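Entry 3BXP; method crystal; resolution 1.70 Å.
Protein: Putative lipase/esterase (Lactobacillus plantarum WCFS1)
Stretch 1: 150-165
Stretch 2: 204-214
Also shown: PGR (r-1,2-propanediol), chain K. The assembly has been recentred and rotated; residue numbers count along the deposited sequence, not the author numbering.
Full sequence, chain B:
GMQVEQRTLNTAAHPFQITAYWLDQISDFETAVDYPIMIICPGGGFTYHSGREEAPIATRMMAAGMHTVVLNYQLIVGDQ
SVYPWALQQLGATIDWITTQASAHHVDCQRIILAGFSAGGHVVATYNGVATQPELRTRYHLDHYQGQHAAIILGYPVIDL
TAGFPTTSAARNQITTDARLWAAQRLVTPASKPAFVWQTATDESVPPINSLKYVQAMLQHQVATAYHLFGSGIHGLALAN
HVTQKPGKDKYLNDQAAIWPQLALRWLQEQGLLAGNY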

# COMPACT_ATOMS: atom_id res chain seq x y z
N ALA B 150 -8.63 -16.07 -4.77
CA ALA B 150 -8.09 -14.74 -4.35
C ALA B 150 -9.20 -13.74 -4.18
O ALA B 150 -10.33 -13.95 -4.62
N ILE B 151 -8.85 -12.60 -3.59
CA ILE B 151 -9.82 -11.52 -3.38
C ILE B 151 -9.17 -10.21 -3.75
O ILE B 151 -7.94 -10.07 -3.76
N ILE B 152 -10.03 -9.27 -4.08
CA ILE B 152 -9.66 -7.86 -4.33
C ILE B 152 -10.57 -7.05 -3.43
O ILE B 152 -11.77 -7.33 -3.37
N LEU B 153 -9.97 -6.11 -2.71
CA LEU B 153 -10.72 -5.22 -1.82
C LEU B 153 -10.44 -3.78 -2.14
O LEU B 153 -9.29 -3.36 -2.14
N GLY B 154 -11.50 -3.03 -2.44
CA GLY B 154 -11.37 -1.56 -2.61
C GLY B 154 -12.11 -0.83 -1.51
O GLY B 154 -13.30 -1.11 -1.25
N TYR B 155 -11.41 0.09 -0.87
CA TYR B 155 -11.94 0.81 0.27
C TYR B 155 -12.88 -0.08 1.11
O TYR B 155 -14.00 0.33 1.41
N PRO B 156 -12.39 -1.23 1.60
CA PRO B 156 -13.32 -2.12 2.26
C PRO B 156 -13.65 -1.72 3.67
O PRO B 156 -12.78 -1.22 4.37
N VAL B 157 -14.89 -1.92 4.05
CA VAL B 157 -15.23 -2.00 5.48
C VAL B 157 -14.68 -3.32 5.99
O VAL B 157 -14.91 -4.39 5.38
N ILE B 158 -13.97 -3.29 7.12
CA ILE B 158 -13.30 -4.47 7.61
C ILE B 158 -13.68 -4.75 9.06
O ILE B 158 -13.87 -5.92 9.46
N ASP B 159 -13.74 -3.69 9.84
CA ASP B 159 -14.02 -3.81 11.30
C ASP B 159 -15.15 -2.88 11.69
O ASP B 159 -15.04 -1.64 11.59
N LEU B 160 -16.28 -3.49 12.07
CA LEU B 160 -17.52 -2.77 12.33
C LEU B 160 -17.48 -1.97 13.62
O LEU B 160 -18.45 -1.31 13.96
N THR B 161 -16.32 -2.01 14.29
CA THR B 161 -16.08 -1.19 15.46
C THR B 161 -15.14 -0.02 15.16
O THR B 161 -14.89 0.80 16.02
N ALA B 162 -14.66 0.07 13.93
CA ALA B 162 -13.58 1.01 13.58
C ALA B 162 -14.06 2.37 13.01
O ALA B 162 -13.27 3.13 12.42
N GLY B 163 -15.33 2.70 13.17
CA GLY B 163 -15.82 4.01 12.74
C GLY B 163 -17.03 3.97 11.82
O GLY B 163 -17.81 4.93 11.77
N PHE B 164 -17.13 2.92 11.02
CA PHE B 164 -18.35 2.66 10.27
C PHE B 164 -18.85 1.29 10.61
O PHE B 164 -18.10 0.32 10.43
N PRO B 165 -20.13 1.19 11.06
CA PRO B 165 -21.08 2.31 11.16
C PRO B 165 -20.79 3.17 12.39
O PRO B 165 -19.91 2.84 13.17
N SER B 204 -15.34 8.42 3.75
CA SER B 204 -16.55 7.57 3.81
C SER B 204 -16.27 6.28 4.58
O SER B 204 -17.02 5.89 5.45
N VAL B 205 -15.20 5.62 4.19
CA VAL B 205 -14.70 4.41 4.85
C VAL B 205 -13.36 4.74 5.48
O VAL B 205 -12.37 5.04 4.79
N PRO B 206 -13.31 4.70 6.80
CA PRO B 206 -12.03 5.01 7.49
C PRO B 206 -10.89 4.10 7.02
O PRO B 206 -11.07 2.87 7.00
N PRO B 207 -9.73 4.67 6.66
CA PRO B 207 -8.65 3.86 6.12
C PRO B 207 -8.06 2.85 7.10
O PRO B 207 -7.44 1.88 6.68
N ILE B 208 -8.33 3.05 8.39
CA ILE B 208 -7.85 2.10 9.37
C ILE B 208 -8.38 0.70 9.07
O ILE B 208 -7.81 -0.31 9.51
N ASN B 209 -9.48 0.62 8.36
CA ASN B 209 -10.06 -0.67 8.01
C ASN B 209 -9.09 -1.48 7.16
O ASN B 209 -8.82 -2.65 7.41
N SER B 210 -8.60 -0.89 6.08
CA SER B 210 -7.71 -1.66 5.21
C SER B 210 -6.39 -1.97 5.93
O SER B 210 -5.80 -3.02 5.72
N LEU B 211 -5.91 -1.02 6.73
CA LEU B 211 -4.65 -1.21 7.47
C LEU B 211 -4.80 -2.42 8.38
O LEU B 211 -3.90 -3.22 8.54
N LYS B 212 -5.96 -2.55 8.98
CA LYS B 212 -6.23 -3.67 9.91
C LYS B 212 -6.21 -5.02 9.16
O LYS B 212 -5.57 -5.98 9.61
N TYR B 213 -6.87 -5.12 8.01
CA TYR B 213 -6.89 -6.39 7.27
C TYR B 213 -5.47 -6.72 6.75
O TYR B 213 -4.97 -7.85 6.82
N VAL B 214 -4.79 -5.73 6.19
CA VAL B 214 -3.43 -5.94 5.68
C VAL B 214 -2.46 -6.36 6.79
O VAL B 214 -1.65 -7.26 6.61

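The contact between the two stretches is anchored by a salt bridge and by one asparagine side chain that reads the backbone of the opposing loop. D159 points toward the helix with chi1 t, and its OD2 lies 3.0 Å from NZ of K212, which donates a hydrogen bond within the ion pair. K212 also points toward stretch 1; its chain runs m, t, t and then turns at chi4 (m) to bring the ammonium group to the carboxylate. The other carboxylate oxygen serves the turn itself: D159 OD1 accepts from T161 OG1 at 2.6 Å and from T161 N at 2.9 Å. These bonds brace the type I turn from D159 to A162, whose backbone is closed by A162 N to D159 O at 2.9 Å.

N209 makes the second polar link. Its CA-to-CB bond runs sideways, but with chi1 m and chi2 at -77° the amide oxygen reaches the loop, where N209 OD1 accepts from both I158 N and D159 N, each at 2.9 Å. A single acceptor thus satisfies two successive peptide nitrogens. The amide nitrogen is fixed from its own stretch, N209 ND2 donating to P206 O at 2.9 Å, which helps to set the orientation of the group.

Two waters extend this network. Water 1 accepts from N209 ND2 at 3.1 Å and from F164 N at 3.0 Å, and donates to D159 O at 2.9 Å, joining the asparagine to the start of the turn and to the segment that follows it. Water 2 donates to T161 OG1 at 2.8 Å and accepts a weak hydrogen bond from K212 NZ at 3.3 Å, adding a solvent link beside the salt bridge.

Beyond the polar centre, Y213 (chi1 t) points toward the strand and gathers its apolar side chains. L153 (m, t) places CD1 3.6 Å from Y213 CD2, while I151 (p, t) brings CD1 to 3.9 Å from Y213 CE2; both approach the ring obliquely. I158 (m, m) also points in, its CD1 packing 3.9 Å from Y213 CB.

Nearer the start of stretch 2, V205 (chi1 t) points toward the loop. V205 CG1 lies 3.4 Å from P156 O and 4.1 Å from CG2 of V157, although the V157 CA-to-CB bond points away. P156 O is buried here without a polar partner, with N209 CB also only 3.3 Å from it. On the turn, A162 CB points in and rests 3.9 Å from I208 CG2 and 4.0 Å from K212 CE. F164 (chi1 t) starts toward stretch 2, with CB 4.2 Å from P206 CD, but its ring leads away. At G163, a CB would fall tightly against P206 CG, and the backbone angles themselves call for glycine.

A propanediol, probably from the crystallisation liquor, binds beside stretch 2, its O1 accepting a weak hydrogen bond from I208 N at 3.0 Å.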

# COMPACT_ATOMS: atom_id res chain seq x y z
CB ALA B 150 -7.09 -14.18 -5.38
CB ILE B 151 -10.41 -11.47 -1.87
CG1 ILE B 151 -9.40 -10.92 -0.84
CG2 ILE B 151 -10.96 -12.85 -1.47
CD1 ILE B 151 -9.99 -10.70 0.58
CB ILE B 152 -9.91 -7.45 -5.83
CG1 ILE B 152 -8.89 -8.11 -6.77
CG2 ILE B 152 -9.85 -5.93 -5.97
CD1 ILE B 152 -9.22 -7.97 -8.25
CB LEU B 153 -10.40 -5.48 -0.33
CG LEU B 153 -10.66 -6.89 0.22
CD1 LEU B 153 -10.12 -6.99 1.65
CD2 LEU B 153 -12.18 -7.14 0.19
CB TYR B 155 -12.66 2.10 -0.19
CG TYR B 155 -13.52 2.00 -1.42
CD1 TYR B 155 -12.97 1.96 -2.66
CD2 TYR B 155 -14.89 1.98 -1.33
CE1 TYR B 155 -13.76 1.92 -3.81
CE2 TYR B 155 -15.71 1.92 -2.47
CZ TYR B 155 -15.14 1.87 -3.69
OH TYR B 155 -15.91 1.84 -4.81
CB PRO B 156 -12.54 -3.39 2.36
CG PRO B 156 -11.12 -2.93 2.51
CD PRO B 156 -11.03 -1.83 1.54
CB VAL B 157 -16.73 -1.88 5.73
CG1 VAL B 157 -17.08 -2.15 7.20
CG2 VAL B 157 -17.28 -0.50 5.22
CB ILE B 158 -11.76 -4.29 7.54
CG1 ILE B 158 -11.31 -4.28 6.06
CG2 ILE B 158 -10.98 -5.32 8.38
CD1 ILE B 158 -11.61 -5.66 5.25
CB ASP B 159 -12.72 -3.59 12.08
CG ASP B 159 -12.87 -3.73 13.59
OD1 ASP B 159 -14.00 -3.70 14.12
OD2 ASP B 159 -11.80 -3.82 14.26
CB LEU B 160 -18.74 -3.73 12.34
CG LEU B 160 -18.99 -4.50 11.04
CD1 LEU B 160 -20.28 -5.34 11.16
CD2 LEU B 160 -19.10 -3.55 9.86
CB THR B 161 -15.47 -1.97 16.63
OG1 THR B 161 -14.10 -2.30 16.33
CG2 THR B 161 -16.28 -3.26 16.98
CB ALA B 162 -12.59 0.33 12.61
CB PHE B 164 -18.15 2.70 8.74
CG PHE B 164 -19.41 2.37 8.01
CD1 PHE B 164 -20.30 3.37 7.67
CD2 PHE B 164 -19.77 1.05 7.76
CE1 PHE B 164 -21.51 3.07 7.06
CE2 PHE B 164 -20.98 0.74 7.15
CZ PHE B 164 -21.84 1.75 6.81
CB PRO B 165 -22.43 1.62 11.36
CG PRO B 165 -22.07 0.35 12.05
CD PRO B 165 -20.74 -0.07 11.51
CB SER B 204 -16.95 7.15 2.40
OG SER B 204 -17.45 8.24 1.65
CB VAL B 205 -14.50 3.21 3.83
CG1 VAL B 205 -13.99 1.92 4.54
CG2 VAL B 205 -15.75 2.89 3.07
CB PRO B 206 -12.35 4.71 8.96
CG PRO B 206 -13.88 4.83 9.07
CD PRO B 206 -14.40 4.37 7.74
CB PRO B 207 -7.60 4.91 5.69
CG PRO B 207 -8.34 6.07 5.42
CD PRO B 207 -9.46 6.10 6.43
CB ILE B 208 -8.27 2.53 10.80
CG1 ILE B 208 -7.46 1.78 11.84
CG2 ILE B 208 -9.74 2.39 10.96
CD1 ILE B 208 -5.94 2.07 11.86
CB ASN B 209 -11.38 -0.47 7.24
CG ASN B 209 -12.57 -0.18 8.17
OD1 ASN B 209 -13.09 -1.08 8.78
ND2 ASN B 209 -13.03 1.08 8.18
CB SER B 210 -7.51 -0.99 3.84
OG SER B 210 -7.00 0.34 3.97
CB LEU B 211 -4.34 0.04 8.32
CG LEU B 211 -3.87 1.25 7.52
CD1 LEU B 211 -4.00 2.52 8.36
CD2 LEU B 211 -2.38 1.07 7.03
CB LYS B 212 -7.58 -3.49 10.61
CG LYS B 212 -7.59 -2.46 11.68
CD LYS B 212 -9.02 -2.08 12.10
CE LYS B 212 -9.10 -1.36 13.43
NZ LYS B 212 -9.25 -2.35 14.59
CB TYR B 213 -7.87 -6.29 6.08
CG TYR B 213 -8.16 -7.62 5.48
CD1 TYR B 213 -8.79 -8.59 6.21
CD2 TYR B 213 -7.77 -7.93 4.18
CE1 TYR B 213 -9.06 -9.86 5.69
CE2 TYR B 213 -8.02 -9.19 3.65
CZ TYR B 213 -8.66 -10.14 4.40
OH TYR B 213 -8.90 -11.41 3.84
CB VAL B 214 -2.93 -4.73 4.86
CG1 VAL B 214 -1.47 -4.93 4.37
CG2 VAL B 214 -3.91 -4.51 3.65
C1 PGR K . -7.23 6.13 9.43
C2 PGR K . -6.37 6.50 10.65
C3 PGR K . -6.70 7.90 11.16
O1 PGR K . -8.61 5.75 9.70
O2 PGR K . -6.45 5.60 11.78
O HOH W 1 -15.55 0.62 9.93
O HOH W 2 -11.84 -0.71 15.77